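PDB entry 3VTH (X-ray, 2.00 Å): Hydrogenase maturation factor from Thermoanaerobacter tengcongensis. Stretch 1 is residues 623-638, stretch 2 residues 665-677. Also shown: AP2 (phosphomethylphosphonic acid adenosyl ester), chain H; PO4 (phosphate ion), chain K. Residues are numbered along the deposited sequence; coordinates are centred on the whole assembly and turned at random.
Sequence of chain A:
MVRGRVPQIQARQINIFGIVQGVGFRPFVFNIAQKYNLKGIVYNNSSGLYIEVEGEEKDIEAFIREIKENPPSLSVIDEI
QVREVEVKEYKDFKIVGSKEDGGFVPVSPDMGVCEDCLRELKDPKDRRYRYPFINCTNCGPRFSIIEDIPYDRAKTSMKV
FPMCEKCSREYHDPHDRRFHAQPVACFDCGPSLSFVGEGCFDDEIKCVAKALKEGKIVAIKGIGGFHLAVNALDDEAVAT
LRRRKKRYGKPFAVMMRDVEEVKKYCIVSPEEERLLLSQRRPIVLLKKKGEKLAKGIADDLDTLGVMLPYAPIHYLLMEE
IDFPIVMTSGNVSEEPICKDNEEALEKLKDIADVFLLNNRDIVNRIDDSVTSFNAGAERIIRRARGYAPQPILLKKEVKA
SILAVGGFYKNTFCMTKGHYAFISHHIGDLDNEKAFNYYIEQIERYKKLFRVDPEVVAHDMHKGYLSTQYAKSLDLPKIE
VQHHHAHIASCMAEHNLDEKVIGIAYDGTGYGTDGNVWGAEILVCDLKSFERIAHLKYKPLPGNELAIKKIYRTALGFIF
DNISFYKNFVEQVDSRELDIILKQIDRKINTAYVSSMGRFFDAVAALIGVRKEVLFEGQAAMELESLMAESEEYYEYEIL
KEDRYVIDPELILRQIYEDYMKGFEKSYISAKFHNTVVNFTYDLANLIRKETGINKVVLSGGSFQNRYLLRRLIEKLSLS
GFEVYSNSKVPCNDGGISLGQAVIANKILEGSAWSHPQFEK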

ATOM      1  N   GLU A 623     -19.794  -3.504  -5.114  1.00 28.56           N
ATOM      2  CA  GLU A 623     -20.952  -4.384  -4.964  1.00 30.24           C
ATOM      3  C   GLU A 623     -21.349  -5.009  -6.301  1.00 29.68           C
ATOM      4  O   GLU A 623     -21.677  -6.190  -6.360  1.00 29.84           O
ATOM      5  CB  GLU A 623     -22.121  -3.645  -4.322  1.00 32.17           C
ATOM      6  CG  GLU A 623     -21.833  -3.233  -2.861  1.00 34.96           C
ATOM      7  CD  GLU A 623     -23.036  -2.613  -2.172  1.00 40.10           C
ATOM      8  OE1 GLU A 623     -24.160  -2.674  -2.735  1.00 43.77           O
ATOM      9  OE2 GLU A 623     -22.864  -2.073  -1.060  1.00 39.89           O
ATOM     10  N   LEU A 624     -21.276  -4.214  -7.364  1.00 28.84           N
ATOM     11  CA  LEU A 624     -21.570  -4.677  -8.715  1.00 29.14           C
ATOM     12  C   LEU A 624     -20.641  -5.822  -9.130  1.00 29.58           C
ATOM     13  O   LEU A 624     -21.098  -6.841  -9.664  1.00 30.63           O
ATOM     14  CB  LEU A 624     -21.499  -3.497  -9.699  1.00 28.13           C
ATOM     15  CG  LEU A 624     -22.023  -3.656 -11.126  1.00 29.33           C
ATOM     16  CD1 LEU A 624     -23.497  -4.082 -11.146  1.00 29.68           C
ATOM     17  CD2 LEU A 624     -21.809  -2.353 -11.913  1.00 30.72           C
ATOM     18  N   GLU A 625     -19.347  -5.668  -8.845  1.00 29.51           N
ATOM     19  CA  GLU A 625     -18.368  -6.726  -9.101  1.00 30.02           C
ATOM     20  C   GLU A 625     -18.639  -7.982  -8.270  1.00 30.23           C
ATOM     21  O   GLU A 625     -18.570  -9.100  -8.791  1.00 30.64           O
ATOM     22  CB  GLU A 625     -16.924  -6.229  -8.843  1.00 29.49           C
ATOM     23  CG  GLU A 625     -15.848  -7.289  -9.227  1.00 31.29           C
ATOM     24  CD  GLU A 625     -14.452  -7.016  -8.644  1.00 34.21           C
ATOM     25  OE1 GLU A 625     -14.261  -5.997  -7.952  1.00 32.83           O
ATOM     26  OE2 GLU A 625     -13.540  -7.846  -8.870  1.00 36.19           O
ATOM     27  N   SER A 626     -18.962  -7.799  -6.990  1.00 29.65           N
ATOM     28  CA  SER A 626     -19.187  -8.927  -6.087  1.00 31.00           C
ATOM     29  C   SER A 626     -20.365  -9.814  -6.481  1.00 32.14           C
ATOM     30  O   SER A 626     -20.358 -11.005  -6.193  1.00 32.95           O
ATOM     31  CB  SER A 626     -19.400  -8.462  -4.646  1.00 30.88           C
ATOM     32  OG  SER A 626     -18.196  -7.903  -4.138  1.00 31.99           O
ATOM     33  N   LEU A 627     -21.372  -9.241  -7.121  1.00 31.88           N
ATOM     34  CA  LEU A 627     -22.576 -10.027  -7.420  1.00 34.52           C
ATOM     35  C   LEU A 627     -22.553 -10.695  -8.797  1.00 34.98           C
ATOM     36  O   LEU A 627     -23.491 -11.411  -9.167  1.00 35.19           O
ATOM     37  CB  LEU A 627     -23.838  -9.172  -7.223  1.00 34.52           C
ATOM     38  CG  LEU A 627     -23.951  -7.880  -8.029  1.00 34.01           C
ATOM     39  CD1 LEU A 627     -24.410  -8.153  -9.466  1.00 35.87           C
ATOM     40  CD2 LEU A 627     -24.935  -6.913  -7.338  1.00 36.47           C
ATOM     41  N   MET A 628     -21.495 -10.466  -9.566  1.00 34.77           N
ATOM     42  CA  MET A 628     -21.498 -10.906 -10.963  1.00 36.94           C
ATOM     43  C   MET A 628     -21.562 -12.430 -11.157  1.00 38.38           C
ATOM     44  O   MET A 628     -21.014 -13.195 -10.364  1.00 37.91           O
ATOM     45  CB  MET A 628     -20.369 -10.249 -11.771  1.00 36.74           C
ATOM     46  CG  MET A 628     -19.040 -10.945 -11.809  1.00 40.64           C
ATOM     47  SD  MET A 628     -18.083 -10.205 -13.177  1.00 46.60           S
ATOM     48  CE  MET A 628     -18.287 -11.460 -14.404  1.00 49.04           C
ATOM     49  N   ALA A 629     -22.267 -12.852 -12.206  1.00 39.49           N
ATOM     50  CA  ALA A 629     -22.384 -14.264 -12.529  1.00 41.96           C
ATOM     51  C   ALA A 629     -21.222 -14.687 -13.415  1.00 42.69           C
ATOM     52  O   ALA A 629     -20.306 -13.894 -13.698  1.00 41.60           O
ATOM     53  CB  ALA A 629     -23.737 -14.560 -13.226  1.00 43.05           C
ATOM     54  N   GLU A 630     -21.264 -15.949 -13.825  1.00 44.93           N
ATOM     55  CA  GLU A 630     -20.346 -16.513 -14.795  1.00 46.09           C
ATOM     56  C   GLU A 630     -21.004 -16.435 -16.157  1.00 46.02           C
ATOM     57  O   GLU A 630     -21.990 -17.133 -16.406  1.00 47.57           O
ATOM     58  CB  GLU A 630     -20.083 -17.980 -14.460  1.00 48.69           C
ATOM     59  CG  GLU A 630     -18.778 -18.496 -15.019  1.00 52.16           C
ATOM     60  CD  GLU A 630     -17.610 -17.813 -14.388  1.00 56.01           C
ATOM     61  OE1 GLU A 630     -16.750 -17.296 -15.139  1.00 58.57           O
ATOM     62  OE2 GLU A 630     -17.562 -17.773 -13.134  1.00 58.51           O
ATOM     63  N   SER A 631     -20.483 -15.578 -17.034  1.00 44.22           N
ATOM     64  CA  SER A 631     -20.995 -15.504 -18.398  1.00 43.69           C
ATOM     65  C   SER A 631     -19.949 -14.975 -19.362  1.00 42.73           C
ATOM     66  O   SER A 631     -19.036 -14.234 -18.967  1.00 40.79           O
ATOM     67  CB  SER A 631     -22.260 -14.641 -18.465  1.00 43.51           C
ATOM     68  OG  SER A 631     -22.772 -14.577 -19.787  1.00 43.08           O
ATOM     69  N   GLU A 632     -20.103 -15.365 -20.627  1.00 42.69           N
ATOM     70  CA  GLU A 632     -19.292 -14.846 -21.727  1.00 42.06           C
ATOM     71  C   GLU A 632     -20.093 -13.848 -22.553  1.00 41.18           C
ATOM     72  O   GLU A 632     -19.569 -13.266 -23.493  1.00 40.52           O
ATOM     73  CB  GLU A 632     -18.802 -15.987 -22.637  1.00 43.73           C
ATOM     74  CG  GLU A 632     -17.856 -16.984 -21.974  1.00 44.97           C
ATOM     75  CD  GLU A 632     -16.544 -16.352 -21.570  1.00 46.20           C
ATOM     76  OE1 GLU A 632     -16.038 -16.665 -20.471  1.00 46.09           O
ATOM     77  OE2 GLU A 632     -16.015 -15.532 -22.343  1.00 47.90           O
ATOM     78  N   GLU A 633     -21.363 -13.656 -22.205  1.00 41.05           N
ATOM     79  CA  GLU A 633     -22.227 -12.754 -22.958  1.00 41.38           C
ATOM     80  C   GLU A 633     -21.872 -11.287 -22.703  1.00 39.28           C
ATOM     81  O   GLU A 633     -21.254 -10.950 -21.690  1.00 37.49           O
ATOM     82  CB  GLU A 633     -23.710 -13.016 -22.665  1.00 42.24           C
ATOM     83  CG  GLU A 633     -24.188 -14.440 -23.010  1.00 47.05           C
ATOM     84  CD  GLU A 633     -23.874 -14.853 -24.444  1.00 52.22           C
ATOM     85  OE1 GLU A 633     -23.211 -15.896 -24.623  1.00 55.49           O
ATOM     86  OE2 GLU A 633     -24.284 -14.144 -25.391  1.00 54.02           O
ATOM     87  N   TYR A 634     -22.270 -10.422 -23.631  1.00 39.41           N
ATOM     88  CA  TYR A 634     -21.912  -9.006 -23.541  1.00 38.35           C
ATOM     89  C   TYR A 634     -22.858  -8.142 -24.360  1.00 37.95           C
ATOM     90  O   TYR A 634     -23.716  -8.645 -25.094  1.00 37.89           O
ATOM     91  CB  TYR A 634     -20.454  -8.790 -23.971  1.00 38.42           C
ATOM     92  CG  TYR A 634     -20.218  -9.027 -25.436  1.00 43.80           C
ATOM     93  CD1 TYR A 634     -20.322  -7.975 -26.344  1.00 48.58           C
ATOM     94  CD2 TYR A 634     -19.905 -10.295 -25.927  1.00 48.07           C
ATOM     95  CE1 TYR A 634     -20.122  -8.165 -27.700  1.00 51.18           C
ATOM     96  CE2 TYR A 634     -19.700 -10.498 -27.297  1.00 52.46           C
ATOM     97  CZ  TYR A 634     -19.808  -9.418 -28.169  1.00 52.98           C
ATOM     98  OH  TYR A 634     -19.613  -9.563 -29.523  1.00 57.42           O
ATOM     99  N   TYR A 635     -22.691  -6.837 -24.228  1.00 36.01           N
ATOM    100  CA  TYR A 635     -23.557  -5.891 -24.898  1.00 36.39           C
ATOM    101  C   TYR A 635     -22.873  -5.332 -26.146  1.00 36.60           C
ATOM    102  O   TYR A 635     -21.649  -5.265 -26.210  1.00 36.27           O
ATOM    103  CB  TYR A 635     -23.916  -4.751 -23.932  1.00 34.80           C
ATOM    104  CG  TYR A 635     -24.772  -5.208 -22.774  1.00 34.58           C
ATOM    105  CD1 TYR A 635     -26.085  -5.634 -22.990  1.00 35.79           C
ATOM    106  CD2 TYR A 635     -24.275  -5.234 -21.469  1.00 33.34           C
ATOM    107  CE1 TYR A 635     -26.881  -6.048 -21.954  1.00 34.57           C
ATOM    108  CE2 TYR A 635     -25.072  -5.660 -20.410  1.00 31.99           C
ATOM    109  CZ  TYR A 635     -26.378  -6.065 -20.668  1.00 33.93           C
ATOM    110  OH  TYR A 635     -27.199  -6.497 -19.655  1.00 32.82           O
ATOM    111  N   GLU A 636     -23.675  -4.942 -27.126  1.00 37.36           N
ATOM    112  CA  GLU A 636     -23.183  -4.268 -28.314  1.00 38.43           C
ATOM    113  C   GLU A 636     -22.670  -2.852 -27.992  1.00 36.73           C
ATOM    114  O   GLU A 636     -23.238  -2.143 -27.153  1.00 35.93           O
ATOM    115  CB  GLU A 636     -24.296  -4.203 -29.359  1.00 40.32           C
ATOM    116  CG  GLU A 636     -23.866  -3.638 -30.704  1.00 45.81           C
ATOM    117  CD  GLU A 636     -24.985  -2.890 -31.421  1.00 52.00           C
ATOM    118  OE1 GLU A 636     -25.201  -3.155 -32.622  1.00 55.22           O
ATOM    119  OE2 GLU A 636     -25.641  -2.028 -30.790  1.00 54.27           O
ATOM    120  N   TYR A 637     -21.587  -2.467 -28.656  1.00 35.71           N
ATOM    121  CA  TYR A 637     -21.057  -1.107 -28.579  1.00 34.50           C
ATOM    122  C   TYR A 637     -20.663  -0.625 -29.967  1.00 34.83           C
ATOM    123  O   TYR A 637     -20.539  -1.409 -30.910  1.00 34.61           O
ATOM    124  CB  TYR A 637     -19.841  -1.023 -27.649  1.00 33.42           C
ATOM    125  CG  TYR A 637     -18.788  -2.042 -27.988  1.00 34.93           C
ATOM    126  CD1 TYR A 637     -17.760  -1.757 -28.894  1.00 36.01           C
ATOM    127  CD2 TYR A 637     -18.833  -3.305 -27.411  1.00 36.76           C
ATOM    128  CE1 TYR A 637     -16.813  -2.724 -29.213  1.00 38.69           C
ATOM    129  CE2 TYR A 637     -17.902  -4.252 -27.705  1.00 38.93           C
ATOM    130  CZ  TYR A 637     -16.902  -3.964 -28.599  1.00 39.94           C
ATOM    131  OH  TYR A 637     -16.003  -4.948 -28.853  1.00 45.23           O
ATOM    132  N   GLU A 638     -20.446   0.679 -30.062  1.00 34.36           N
ATOM    133  CA  GLU A 638     -20.148   1.342 -31.312  1.00 35.44           C
ATOM    134  C   GLU A 638     -18.969   2.258 -31.021  1.00 34.50           C
ATOM    135  O   GLU A 638     -18.949   2.923 -29.983  1.00 32.79           O
ATOM    136  CB  GLU A 638     -21.389   2.135 -31.741  1.00 36.20           C
ATOM    137  CG  GLU A 638     -21.181   3.150 -32.849  1.00 39.04           C
ATOM    138  CD  GLU A 638     -22.482   3.798 -33.294  1.00 42.43           C
ATOM    139  OE1 GLU A 638     -23.206   3.178 -34.106  1.00 44.68           O
ATOM    140  OE2 GLU A 638     -22.777   4.927 -32.838  1.00 42.23           O
TER
HETATM  141  PB  AP2 H 806      -9.706   8.985  -8.845  1.00 38.84           P
HETATM  142  O1B AP2 H 806     -10.933   8.338  -9.437  1.00 38.10           O
HETATM  143  O2B AP2 H 806      -8.514   9.104  -9.744  1.00 34.03           O
HETATM  144  O3B AP2 H 806     -10.045  10.233  -8.070  1.00 40.69           O
HETATM  145  C3A AP2 H 806      -9.226   7.799  -7.561  1.00 34.10           C
HETATM  146  PA  AP2 H 806      -8.641   6.192  -8.172  1.00 34.45           P
HETATM  147  O1A AP2 H 806      -8.104   5.578  -6.886  1.00 30.12           O
HETATM  148  O2A AP2 H 806      -7.767   6.224  -9.402  1.00 29.34           O
HETATM  149  O5' AP2 H 806      -9.986   5.419  -8.633  1.00 34.22           O
HETATM  150  C5' AP2 H 806     -10.895   5.015  -7.616  1.00 36.48           C
HETATM  151  C4' AP2 H 806     -12.180   4.680  -8.338  1.00 37.36           C
HETATM  152  O4' AP2 H 806     -12.029   3.440  -9.032  1.00 37.86           O
HETATM  153  C3' AP2 H 806     -13.342   4.462  -7.390  1.00 38.49           C
HETATM  154  O3' AP2 H 806     -13.883   5.713  -6.952  1.00 39.84           O
HETATM  155  C2' AP2 H 806     -14.270   3.666  -8.285  1.00 39.11           C
HETATM  156  O2' AP2 H 806     -14.965   4.611  -9.107  1.00 38.39           O
HETATM  157  C1' AP2 H 806     -13.311   2.804  -9.119  1.00 37.66           C
HETATM  158  N9  AP2 H 806     -13.319   1.437  -8.522  1.00 37.59           N
HETATM  159  C8  AP2 H 806     -12.897   1.067  -7.288  1.00 37.42           C
HETATM  160  N7  AP2 H 806     -13.105  -0.258  -7.061  1.00 37.34           N
HETATM  161  C5  AP2 H 806     -13.672  -0.766  -8.172  1.00 37.29           C
HETATM  162  C6  AP2 H 806     -14.158  -2.099  -8.611  1.00 37.62           C
HETATM  163  N6  AP2 H 806     -14.064  -3.185  -7.803  1.00 36.46           N
HETATM  164  N1  AP2 H 806     -14.703  -2.187  -9.856  1.00 37.69           N
HETATM  165  C2  AP2 H 806     -14.789  -1.128 -10.690  1.00 36.89           C
HETATM  166  N3  AP2 H 806     -14.380   0.113 -10.347  1.00 36.25           N
HETATM  167  C4  AP2 H 806     -13.824   0.348  -9.125  1.00 36.56           C
HETATM  168  P   PO4 K 809     -22.947 -17.823 -21.116  1.00 72.11           P
HETATM  169  O1  PO4 K 809     -22.482 -18.718 -19.986  1.00 72.48           O
HETATM  170  O2  PO4 K 809     -23.524 -18.668 -22.234  1.00 72.26           O
HETATM  171  O3  PO4 K 809     -24.011 -16.871 -20.599  1.00 70.58           O
HETATM  172  O4  PO4 K 809     -21.752 -17.085 -21.665  1.00 71.16           O
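Stretch 2 (665-677) EKSYISAKFHNTV

Stretch 1 enters in a helix that begins earlier in the chain and includes residues 623-626; from Met-628 on it is an irregular, mostly extended chain. Stretch 2 is helical from Lys-666 to Val-677, with Glu-665 at the N-cap position. The extended chain follows the helix in the same N-to-C sense: CA of Met-628 lies 4.1 Å from CA of Ser-667, and CA of Tyr-634 lies 4.2 Å from CA of Lys-672. Together the two bury 1101 Å².

Several backbone polar groups of stretch 1 are met by the helix. Ala-629 N donates to Ser-667 O (2.8 Å), a carbonyl that also accepts the helical bond from Ala-671 N. Further on, Asn-675 ND2 donates to both Ser-631 O and Glu-633 O, each at 2.9 Å; an amide nitrogen, carrying two hydrogens, suits this bridging role. Tyr-635 N donates to Thr-676 OG1 (2.8 Å), while that hydroxyl gives its own proton to Lys-672 O (2.6 Å) within the helix. At the other end, Ser-670 OG donates to Leu-624 O (2.8 Å).

At Ala-671 a small side chain faces stretch 1: its methyl points toward it, with CB 3.6 Å from Met-628 CE and 3.5 Å from Ala-629 O. Flexible Met-628 lays its sulfur over one face of His-674, SD standing 4.0 Å from the ring centroid; the ring is held by a bond from His-674 ND1 to Ser-670 O (2.8 Å). Tyr-635, the residue of stretch 1 most covered by the helix, turns its ring back onto it: Lys-672 CE lies over one face, 3.9 Å from the Tyr-635 ring centroid, so the lysine's aliphatic portion packs there while its amine is satisfied elsewhere in the structure.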

ATOM      1  N   GLU A 665     -31.417 -11.427 -14.077  1.00 41.41           N
ATOM      2  CA  GLU A 665     -30.736 -11.350 -12.792  1.00 40.62           C
ATOM      3  C   GLU A 665     -29.671 -10.269 -12.849  1.00 38.27           C
ATOM      4  O   GLU A 665     -29.004 -10.117 -13.871  1.00 36.67           O
ATOM      5  CB  GLU A 665     -30.077 -12.702 -12.452  1.00 41.46           C
ATOM      6  CG  GLU A 665     -31.020 -13.930 -12.472  1.00 47.32           C
ATOM      7  CD  GLU A 665     -31.160 -14.592 -13.864  1.00 52.09           C
ATOM      8  OE1 GLU A 665     -31.461 -15.812 -13.907  1.00 57.13           O
ATOM      9  OE2 GLU A 665     -30.976 -13.916 -14.912  1.00 51.91           O
ATOM     10  N   LYS A 666     -29.518  -9.532 -11.746  1.00 37.32           N
ATOM     11  CA  LYS A 666     -28.473  -8.519 -11.605  1.00 35.77           C
ATOM     12  C   LYS A 666     -27.064  -9.078 -11.831  1.00 34.18           C
ATOM     13  O   LYS A 666     -26.215  -8.412 -12.421  1.00 32.44           O
ATOM     14  CB  LYS A 666     -28.546  -7.868 -10.220  1.00 36.56           C
ATOM     15  CG  LYS A 666     -29.715  -6.889 -10.033  1.00 39.07           C
ATOM     16  CD  LYS A 666     -29.402  -5.894  -8.905  1.00 41.62           C
ATOM     17  CE  LYS A 666     -30.259  -6.129  -7.681  1.00 43.83           C
ATOM     18  NZ  LYS A 666     -31.642  -5.607  -7.912  1.00 46.24           N
ATOM     19  N   SER A 667     -26.843 -10.303 -11.354  1.00 34.19           N
ATOM     20  CA  SER A 667     -25.576 -11.021 -11.508  1.00 33.63           C
ATOM     21  C   SER A 667     -25.196 -11.205 -12.974  1.00 32.92           C
ATOM     22  O   SER A 667     -24.045 -11.003 -13.355  1.00 31.16           O
ATOM     23  CB  SER A 667     -25.647 -12.397 -10.819  1.00 34.00           C
ATOM     24  OG  SER A 667     -26.648 -13.204 -11.432  1.00 37.63           O
ATOM     25  N   TYR A 668     -26.179 -11.594 -13.777  1.00 34.01           N
ATOM     26  CA  TYR A 668     -26.010 -11.795 -15.211  1.00 34.06           C
ATOM     27  C   TYR A 668     -25.776 -10.481 -15.950  1.00 31.96           C
ATOM     28  O   TYR A 668     -24.895 -10.395 -16.793  1.00 30.94           O
ATOM     29  CB  TYR A 668     -27.244 -12.531 -15.755  1.00 36.88           C
ATOM     30  CG  TYR A 668     -27.213 -12.842 -17.231  1.00 39.97           C
ATOM     31  CD1 TYR A 668     -26.343 -13.805 -17.745  1.00 42.83           C
ATOM     32  CD2 TYR A 668     -28.075 -12.195 -18.107  1.00 42.72           C
ATOM     33  CE1 TYR A 668     -26.328 -14.112 -19.097  1.00 45.04           C
ATOM     34  CE2 TYR A 668     -28.075 -12.499 -19.461  1.00 46.10           C
ATOM     35  CZ  TYR A 668     -27.198 -13.459 -19.953  1.00 47.53           C
ATOM     36  OH  TYR A 668     -27.195 -13.758 -21.307  1.00 49.76           O
ATOM     37  N   ILE A 669     -26.546  -9.452 -15.620  1.00 31.37           N
ATOM     38  CA  ILE A 669     -26.362  -8.123 -16.213  1.00 30.43           C
ATOM     39  C   ILE A 669     -24.969  -7.558 -15.892  1.00 28.97           C
ATOM     40  O   ILE A 669     -24.302  -6.968 -16.739  1.00 28.95           O
ATOM     41  CB  ILE A 669     -27.455  -7.154 -15.725  1.00 30.64           C
ATOM     42  CG1 ILE A 669     -28.827  -7.592 -16.263  1.00 32.39           C
ATOM     43  CG2 ILE A 669     -27.133  -5.720 -16.139  1.00 29.42           C
ATOM     44  CD1 ILE A 669     -29.990  -6.819 -15.679  1.00 33.19           C
ATOM     45  N   SER A 670     -24.531  -7.747 -14.660  1.00 28.50           N
ATOM     46  CA  SER A 670     -23.214  -7.255 -14.259  1.00 27.09           C
ATOM     47  C   SER A 670     -22.119  -7.944 -15.067  1.00 26.75           C
ATOM     48  O   SER A 670     -21.191  -7.291 -15.550  1.00 25.93           O
ATOM     49  CB  SER A 670     -22.989  -7.498 -12.767  1.00 26.78           C
ATOM     50  OG  SER A 670     -21.713  -6.995 -12.394  1.00 26.63           O
ATOM     51  N   ALA A 671     -22.227  -9.267 -15.203  1.00 27.74           N
ATOM     52  CA  ALA A 671     -21.255 -10.027 -15.978  1.00 28.30           C
ATOM     53  C   ALA A 671     -21.195  -9.512 -17.424  1.00 28.38           C
ATOM     54  O   ALA A 671     -20.115  -9.284 -17.960  1.00 27.44           O
ATOM     55  CB  ALA A 671     -21.573 -11.528 -15.929  1.00 29.44           C
ATOM     56  N   LYS A 672     -22.364  -9.314 -18.032  1.00 29.01           N
ATOM     57  CA  LYS A 672     -22.456  -8.801 -19.408  1.00 29.15           C
ATOM     58  C   LYS A 672     -21.832  -7.409 -19.528  1.00 27.72           C
ATOM     59  O   LYS A 672     -21.167  -7.084 -20.527  1.00 28.45           O
ATOM     60  CB  LYS A 672     -23.920  -8.750 -19.853  1.00 29.57           C
ATOM     61  CG  LYS A 672     -24.577 -10.118 -20.150  1.00 31.75           C
ATOM     62  CD  LYS A 672     -26.030  -9.947 -20.642  1.00 31.88           C
ATOM     63  CE  LYS A 672     -26.107  -9.512 -22.103  1.00 33.37           C
ATOM     64  NZ  LYS A 672     -27.522  -9.469 -22.570  1.00 34.94           N
ATOM     65  N   PHE A 673     -22.077  -6.571 -18.532  1.00 26.77           N
ATOM     66  CA  PHE A 673     -21.476  -5.239 -18.507  1.00 26.41           C
ATOM     67  C   PHE A 673     -19.944  -5.298 -18.390  1.00 25.93           C
ATOM     68  O   PHE A 673     -19.246  -4.600 -19.140  1.00 25.57           O
ATOM     69  CB  PHE A 673     -22.102  -4.367 -17.402  1.00 26.12           C
ATOM     70  CG  PHE A 673     -21.336  -3.112 -17.114  1.00 26.73           C
ATOM     71  CD1 PHE A 673     -21.223  -2.108 -18.076  1.00 26.79           C
ATOM     72  CD2 PHE A 673     -20.716  -2.936 -15.878  1.00 25.47           C
ATOM     73  CE1 PHE A 673     -20.479  -0.940 -17.816  1.00 25.93           C
ATOM     74  CE2 PHE A 673     -19.981  -1.773 -15.601  1.00 25.66           C
ATOM     75  CZ  PHE A 673     -19.861  -0.775 -16.571  1.00 25.09           C
ATOM     76  N   HIS A 674     -19.423  -6.110 -17.461  1.00 26.20           N
ATOM     77  CA  HIS A 674     -17.959  -6.249 -17.289  1.00 25.78           C
ATOM     78  C   HIS A 674     -17.328  -6.721 -18.611  1.00 26.42           C
ATOM     79  O   HIS A 674     -16.317  -6.180 -19.061  1.00 25.32           O
ATOM     80  CB  HIS A 674     -17.614  -7.236 -16.171  1.00 26.50           C
ATOM     81  CG  HIS A 674     -17.704  -6.667 -14.785  1.00 26.95           C
ATOM     82  ND1 HIS A 674     -18.901  -6.498 -14.123  1.00 28.65           N
ATOM     83  CD2 HIS A 674     -16.736  -6.259 -13.924  1.00 27.33           C
ATOM     84  CE1 HIS A 674     -18.668  -6.006 -12.916  1.00 29.71           C
ATOM     85  NE2 HIS A 674     -17.361  -5.856 -12.768  1.00 27.43           N
ATOM     86  N   ASN A 675     -17.948  -7.718 -19.235  1.00 26.82           N
ATOM     87  CA  ASN A 675     -17.442  -8.263 -20.499  1.00 27.95           C
ATOM     88  C   ASN A 675     -17.431  -7.251 -21.640  1.00 27.35           C
ATOM     89  O   ASN A 675     -16.540  -7.280 -22.493  1.00 27.67           O
ATOM     90  CB  ASN A 675     -18.245  -9.490 -20.934  1.00 28.83           C
ATOM     91  CG  ASN A 675     -18.022 -10.690 -20.043  1.00 30.62           C
ATOM     92  OD1 ASN A 675     -16.982 -10.827 -19.374  1.00 28.47           O
ATOM     93  ND2 ASN A 675     -19.011 -11.580 -20.029  1.00 28.87           N
ATOM     94  N   THR A 676     -18.435  -6.380 -21.659  1.00 27.08           N
ATOM     95  CA  THR A 676     -18.521  -5.294 -22.625  1.00 27.36           C
ATOM     96  C   THR A 676     -17.305  -4.339 -22.508  1.00 26.26           C
ATOM     97  O   THR A 676     -16.650  -4.007 -23.509  1.00 25.47           O
ATOM     98  CB  THR A 676     -19.832  -4.515 -22.443  1.00 27.32           C
ATOM     99  OG1 THR A 676     -20.935  -5.431 -22.515  1.00 29.77           O
ATOM    100  CG2 THR A 676     -19.992  -3.438 -23.540  1.00 28.86           C
ATOM    101  N   VAL A 677     -17.016  -3.904 -21.292  1.00 25.08           N
ATOM    102  CA  VAL A 677     -15.856  -3.028 -21.058  1.00 24.99           C
ATOM    103  C   VAL A 677     -14.579  -3.740 -21.530  1.00 25.50           C
ATOM    104  O   VAL A 677     -13.810  -3.180 -22.306  1.00 25.66           O
ATOM    105  CB  VAL A 677     -15.746  -2.619 -19.589  1.00 24.03           C
ATOM    106  CG1 VAL A 677     -14.429  -1.842 -19.316  1.00 23.12           C
ATOM    107  CG2 VAL A 677     -16.979  -1.799 -19.176  1.00 24.17           C
TER